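Local atomic coordinates of monomethylamine corrinoid protein 1 (Methanosarcina barkeri, PDB entry 3EZX), a protein that carries methyl groups on its corrinoid cofactor between MtmB and MtbA in methanogenesis from monomethylamine. Residues H109-T114 with E202-A207; N119-V124 with K209-V214. One frame throughout, in Å; residues are numbered along the deposited sequence.

Contact 1 of 2, residues H109-T114 with E202-A207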
loop_
_atom_site.group_PDB
_atom_site.type_symbol
_atom_site.label_atom_id
_atom_site.label_comp_id
_atom_site.label_asym_id
_atom_site.label_seq_id
_atom_site.Cartn_x
_atom_site.Cartn_y
_atom_site.Cartn_z
ATOM N N HIS A 109 -0.482 2.264 0.449
ATOM C CA HIS A 109 -1.531 2.245 -0.572
ATOM C C HIS A 109 -0.909 2.555 -1.932
ATOM O O HIS A 109 -1.150 1.839 -2.901
ATOM C CB HIS A 109 -2.603 3.292 -0.244
ATOM C CG HIS A 109 -3.445 3.698 -1.406
ATOM N ND1 HIS A 109 -4.385 2.861 -1.976
ATOM C CD2 HIS A 109 -3.475 4.844 -2.132
ATOM C CE1 HIS A 109 -4.945 3.474 -2.999
ATOM N NE2 HIS A 109 -4.412 4.677 -3.119
ATOM N N ARG A 110 -0.106 3.618 -1.996
ATOM C CA ARG A 110 0.540 4.014 -3.248
ATOM C C ARG A 110 1.509 2.956 -3.769
ATOM O O ARG A 110 1.660 2.796 -4.981
ATOM C CB ARG A 110 1.303 5.328 -3.075
ATOM C CG ARG A 110 0.437 6.579 -3.176
ATOM C CD ARG A 110 1.267 7.835 -3.449
ATOM N NE ARG A 110 0.411 8.977 -3.771
ATOM C CZ ARG A 110 0.848 10.171 -4.163
ATOM N NH1 ARG A 110 2.149 10.400 -4.289
ATOM N NH2 ARG A 110 -0.021 11.138 -4.436
ATOM N N LEU A 111 2.166 2.249 -2.852
ATOM C CA LEU A 111 3.114 1.222 -3.227
ATOM C C LEU A 111 2.414 0.019 -3.870
ATOM O O LEU A 111 2.844 -0.481 -4.914
ATOM C CB LEU A 111 3.904 0.774 -2.003
ATOM C CG LEU A 111 5.035 -0.236 -2.232
ATOM C CD1 LEU A 111 6.020 0.281 -3.282
ATOM C CD2 LEU A 111 5.729 -0.478 -0.913
ATOM N N VAL A 112 1.333 -0.442 -3.253
ATOM C CA VAL A 112 0.589 -1.570 -3.786
ATOM C C VAL A 112 -0.010 -1.222 -5.148
ATOM O O VAL A 112 0.039 -2.030 -6.076
ATOM C CB VAL A 112 -0.578 -1.978 -2.864
ATOM C CG1 VAL A 112 -1.432 -3.000 -3.567
ATOM C CG2 VAL A 112 -0.049 -2.524 -1.535
ATOM N N THR A 113 -0.602 -0.028 -5.249
ATOM C CA THR A 113 -1.230 0.464 -6.493
ATOM C C THR A 113 -0.195 0.506 -7.614
ATOM O O THR A 113 -0.522 0.279 -8.779
ATOM C CB THR A 113 -1.827 1.925 -6.348
ATOM O OG1 THR A 113 -2.735 1.987 -5.236
ATOM C CG2 THR A 113 -2.586 2.313 -7.635
ATOM N N THR A 114 1.045 0.833 -7.258
ATOM C CA THR A 114 2.091 0.916 -8.256
ATOM C C THR A 114 2.420 -0.486 -8.729
ATOM O O THR A 114 2.515 -0.732 -9.927
ATOM C CB THR A 114 3.371 1.578 -7.711
ATOM O OG1 THR A 114 3.119 2.954 -7.407
ATOM C CG2 THR A 114 4.483 1.480 -8.733
ATOM N N GLU A 202 0.951 -8.736 2.742
ATOM C CA GLU A 202 1.728 -8.086 3.786
ATOM C C GLU A 202 2.687 -7.067 3.200
ATOM O O GLU A 202 3.286 -6.285 3.929
ATOM C CB GLU A 202 2.495 -9.129 4.594
ATOM C CG GLU A 202 1.593 -10.079 5.363
ATOM C CD GLU A 202 2.360 -11.226 5.995
ATOM O OE1 GLU A 202 3.294 -10.958 6.782
ATOM O OE2 GLU A 202 2.026 -12.397 5.705
ATOM N N ASN A 203 2.833 -7.084 1.881
ATOM C CA ASN A 203 3.707 -6.139 1.199
ATOM C C ASN A 203 3.340 -6.015 -0.271
ATOM O O ASN A 203 2.570 -6.818 -0.795
ATOM C CB ASN A 203 5.181 -6.545 1.346
ATOM C CG ASN A 203 5.447 -7.967 0.898
ATOM O OD1 ASN A 203 5.204 -8.329 -0.253
ATOM N ND2 ASN A 203 5.959 -8.784 1.811
ATOM N N ALA A 204 3.884 -4.995 -0.925
ATOM C CA ALA A 204 3.608 -4.746 -2.331
ATOM C C ALA A 204 3.817 -6.002 -3.156
ATOM O O ALA A 204 2.942 -6.406 -3.923
ATOM C CB ALA A 204 4.504 -3.624 -2.850
ATOM N N ALA A 205 4.981 -6.619 -2.986
ATOM C CA ALA A 205 5.333 -7.830 -3.717
ATOM C C ALA A 205 4.246 -8.904 -3.674
ATOM O O ALA A 205 3.685 -9.275 -4.707
ATOM C CB ALA A 205 6.644 -8.395 -3.175
ATOM N N GLU A 206 3.958 -9.405 -2.478
ATOM C CA GLU A 206 2.955 -10.447 -2.308
ATOM C C GLU A 206 1.597 -9.974 -2.804
ATOM O O GLU A 206 0.837 -10.743 -3.396
ATOM C CB GLU A 206 2.858 -10.842 -0.837
ATOM C CG GLU A 206 2.524 -12.300 -0.618
ATOM C CD GLU A 206 2.533 -12.674 0.847
ATOM O OE1 GLU A 206 1.615 -12.241 1.577
ATOM O OE2 GLU A 206 3.465 -13.392 1.269
ATOM N N ALA A 207 1.296 -8.704 -2.559
ATOM C CA ALA A 207 0.032 -8.128 -2.986
ATOM C C ALA A 207 -0.165 -8.396 -4.471
ATOM O O ALA A 207 -1.233 -8.830 -4.895
ATOM C CB ALA A 207 0.023 -6.631 -2.714
#

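Contact 2 of 2, residues N119-V124 with K209-V214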
loop_
_atom_site.group_PDB
_atom_site.type_symbol
_atom_site.label_atom_id
_atom_site.label_comp_id
_atom_site.label_asym_id
_atom_site.label_seq_id
_atom_site.Cartn_x
_atom_site.Cartn_y
_atom_site.Cartn_z
ATOM N N ASN A 119 2.156 -5.021 -12.851
ATOM C CA ASN A 119 1.979 -6.453 -13.026
ATOM C C ASN A 119 0.730 -6.768 -13.843
ATOM O O ASN A 119 -0.034 -7.680 -13.515
ATOM C CB ASN A 119 1.911 -7.153 -11.671
ATOM C CG ASN A 119 3.278 -7.360 -11.068
ATOM O OD1 ASN A 119 4.146 -7.982 -11.676
ATOM N ND2 ASN A 119 3.480 -6.838 -9.868
ATOM N N GLY A 120 0.531 -5.991 -14.904
ATOM C CA GLY A 120 -0.593 -6.196 -15.796
ATOM C C GLY A 120 -1.977 -5.817 -15.307
ATOM O O GLY A 120 -2.936 -6.547 -15.545
ATOM N N PHE A 121 -2.095 -4.683 -14.628
ATOM C CA PHE A 121 -3.396 -4.237 -14.144
ATOM C C PHE A 121 -3.674 -2.806 -14.557
ATOM O O PHE A 121 -2.761 -1.984 -14.633
ATOM C CB PHE A 121 -3.479 -4.309 -12.619
ATOM C CG PHE A 121 -3.983 -5.615 -12.092
ATOM C CD1 PHE A 121 -3.103 -6.652 -11.809
ATOM C CD2 PHE A 121 -5.341 -5.804 -11.858
ATOM C CE1 PHE A 121 -3.569 -7.859 -11.288
ATOM C CE2 PHE A 121 -5.817 -7.008 -11.340
ATOM C CZ PHE A 121 -4.928 -8.036 -11.055
ATOM N N GLN A 122 -4.937 -2.512 -14.842
ATOM C CA GLN A 122 -5.310 -1.153 -15.191
ATOM C C GLN A 122 -5.661 -0.558 -13.838
ATOM O O GLN A 122 -6.334 -1.196 -13.026
ATOM C CB GLN A 122 -6.525 -1.118 -16.108
ATOM C CG GLN A 122 -6.845 0.284 -16.584
ATOM C CD GLN A 122 -8.272 0.428 -17.061
ATOM O OE1 GLN A 122 -8.690 1.505 -17.491
ATOM N NE2 GLN A 122 -9.036 -0.660 -16.983
ATOM N N ILE A 123 -5.209 0.660 -13.592
ATOM C CA ILE A 123 -5.442 1.281 -12.304
ATOM C C ILE A 123 -6.531 2.337 -12.217
ATOM O O ILE A 123 -6.749 3.115 -13.145
ATOM C CB ILE A 123 -4.122 1.887 -11.767
ATOM C CG1 ILE A 123 -3.093 0.773 -11.567
ATOM C CG2 ILE A 123 -4.362 2.623 -10.466
ATOM C CD1 ILE A 123 -3.593 -0.383 -10.715
ATOM N N VAL A 124 -7.218 2.328 -11.078
ATOM C CA VAL A 124 -8.266 3.289 -10.754
ATOM C C VAL A 124 -8.015 3.632 -9.284
ATOM O O VAL A 124 -8.538 2.979 -8.377
ATOM C CB VAL A 124 -9.676 2.690 -10.911
ATOM C CG1 VAL A 124 -10.727 3.746 -10.588
ATOM C CG2 VAL A 124 -9.869 2.198 -12.326
ATOM N N LYS A 209 1.300 -10.725 -6.378
ATOM C CA LYS A 209 1.103 -12.149 -6.606
ATOM C C LYS A 209 -0.329 -12.548 -6.274
ATOM O O LYS A 209 -1.028 -13.111 -7.114
ATOM C CB LYS A 209 2.065 -12.982 -5.753
ATOM C CG LYS A 209 3.481 -13.064 -6.291
ATOM C CD LYS A 209 4.306 -14.059 -5.487
ATOM C CE LYS A 209 5.709 -14.216 -6.055
ATOM N NZ LYS A 209 6.510 -15.200 -5.269
ATOM N N VAL A 210 -0.762 -12.258 -5.051
ATOM C CA VAL A 210 -2.114 -12.601 -4.635
ATOM C C VAL A 210 -3.145 -12.029 -5.595
ATOM O O VAL A 210 -4.114 -12.700 -5.946
ATOM C CB VAL A 210 -2.417 -12.087 -3.215
ATOM C CG1 VAL A 210 -3.896 -12.289 -2.895
ATOM C CG2 VAL A 210 -1.542 -12.827 -2.200
ATOM N N ALA A 211 -2.937 -10.791 -6.023
ATOM C CA ALA A 211 -3.862 -10.157 -6.956
ATOM C C ALA A 211 -4.041 -11.028 -8.196
ATOM O O ALA A 211 -5.164 -11.247 -8.648
ATOM C CB ALA A 211 -3.350 -8.777 -7.358
ATOM N N LEU A 212 -2.930 -11.522 -8.736
ATOM C CA LEU A 212 -2.958 -12.366 -9.925
ATOM C C LEU A 212 -3.643 -13.703 -9.655
ATOM O O LEU A 212 -4.579 -14.075 -10.361
ATOM C CB LEU A 212 -1.532 -12.597 -10.444
ATOM C CG LEU A 212 -0.884 -11.487 -11.281
ATOM C CD1 LEU A 212 -1.197 -10.118 -10.712
ATOM C CD2 LEU A 212 0.615 -11.716 -11.315
ATOM N N GLU A 213 -3.186 -14.414 -8.627
ATOM C CA GLU A 213 -3.755 -15.711 -8.275
ATOM C C GLU A 213 -5.267 -15.642 -8.112
ATOM O O GLU A 213 -5.996 -16.508 -8.604
ATOM C CB GLU A 213 -3.136 -16.238 -6.978
ATOM C CG GLU A 213 -1.675 -16.637 -7.092
ATOM C CD GLU A 213 -1.067 -17.005 -5.749
ATOM O OE1 GLU A 213 -1.603 -17.909 -5.072
ATOM O OE2 GLU A 213 -0.050 -16.384 -5.371
ATOM N N VAL A 214 -5.745 -14.613 -7.420
ATOM C CA VAL A 214 -7.178 -14.466 -7.205
ATOM C C VAL A 214 -7.870 -14.206 -8.547
ATOM O O VAL A 214 -9.052 -13.869 -8.595
ATOM C CB VAL A 214 -7.474 -13.313 -6.236
ATOM C CG1 VAL A 214 -8.956 -13.249 -5.943
ATOM C CG2 VAL A 214 -6.700 -13.510 -4.935
#

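Contact 1 of 2, residues H109-T114 with E202-A207
A204 and V112 bring two helices to their nearest approach here, with 4.6 Å between the two CA atoms. A spacing this small is a good example of how alanine permits helices to come together: the methyl of A204 is all that the side chain adds, and it points at helix 107-118. That methyl meets L111 at its branch point, 3.5 Å from A204 CB to L111 CG, and the L111 CD2 methyl lies alongside at 3.9 Å from A204 CB. With chi1 at -175° the leucine sets CG beside its own carbonyl carbon, which puts the branch point, and not merely a methyl end, against A204 CB. V112 contributes its two methyls separately. CG2 faces A204 CA at 4.4 Å, a loose approach, whereas CG1 meets A207 one turn further along, 4.0 Å from V112 CG1 to A207 CB. A204 and A207 therefore form a small, smooth apolar face against a leucine and a valine. Just before this face, N203 is the N-cap of helix 204-213, its OD1 taking an almost straight bond from E206 N (2.8 Å, 175°) that fixes the first turn. L111, V112, E202 and N203 all touch the bound 5-hydroxybenzimidazolylcobamide, and the packing thus forms part of the cofactor pocket wall. H105, the cobalt ligand by similarity, lies farther off, its side chain about 11 Å from that of L111. Within this B12-binding, Rossmann-like domain, helix 107-118 is wedged between several elements: L111 also leans on L82 of helix 61-82, T113 packs on strand 122-125, and H109 packs on strand 94-99.

Contact 2 of 2, residues N119-V124 with K209-V214
N119 and L212 mark the closest approach of the two backbones, their CA atoms 8.3 Å apart, a separation bridged mainly by side chains. N119 is the first residue to leave helix 107-118, and G120, with phi at +73°, adopts a left-handed conformation that suits glycine and turns the chain toward strand 122-125. Across the contact, residues 209-213 form the last turn or so of helix 204-213, where E213 N bonds to K209 O and V214 already departs from helical angles. F121 fills the gap. Its ring presents an edge to the helix: L212 CD1 lies in the ring plane, at 3.3 Å from F121 CE1, while the A211 methyl is 4.0 Å from the same carbon and A211 O lies at the edge, 4.0 Å from F121 CZ. L212 does not start out aimed at the loop; its CG stands anti to the carbonyl carbon (chi1 -80°), and the leucine end then swings over so that CD1 comes within 3.9 Å of N119 O and 4.4 Å of N119 CB. The contact is largely apolar and illustrates how a phenylalanine beside a strand can reach a helix some 85 residues away in sequence. It belongs to no annotated site, although the A211 side chain is about 8 Å from the bound cobamide. F121 and A211 both touch L116 and L148, so the ring lies among the sheet strands, helix 107-118 and helix 204-213.

Overall arrangement
Both contacts bring helix 204-213 against consecutive elements of the chain, helix 107-118 in contact 1 and the turn into strand 122-125 in contact 2. Their centres are 10 Å apart, and they meet through T113 and I123, whose methyls pack together. Contact 1 is buried near the middle of the chain, where small residues let helices close up beside the corrinoid and where N203 caps the first turn of helix 204-213. Contact 2, about 13 Å from the chain centre, is only partly buried and replaces intimate backbone approach with one large ring. Here side-chain size follows the distance to be spanned.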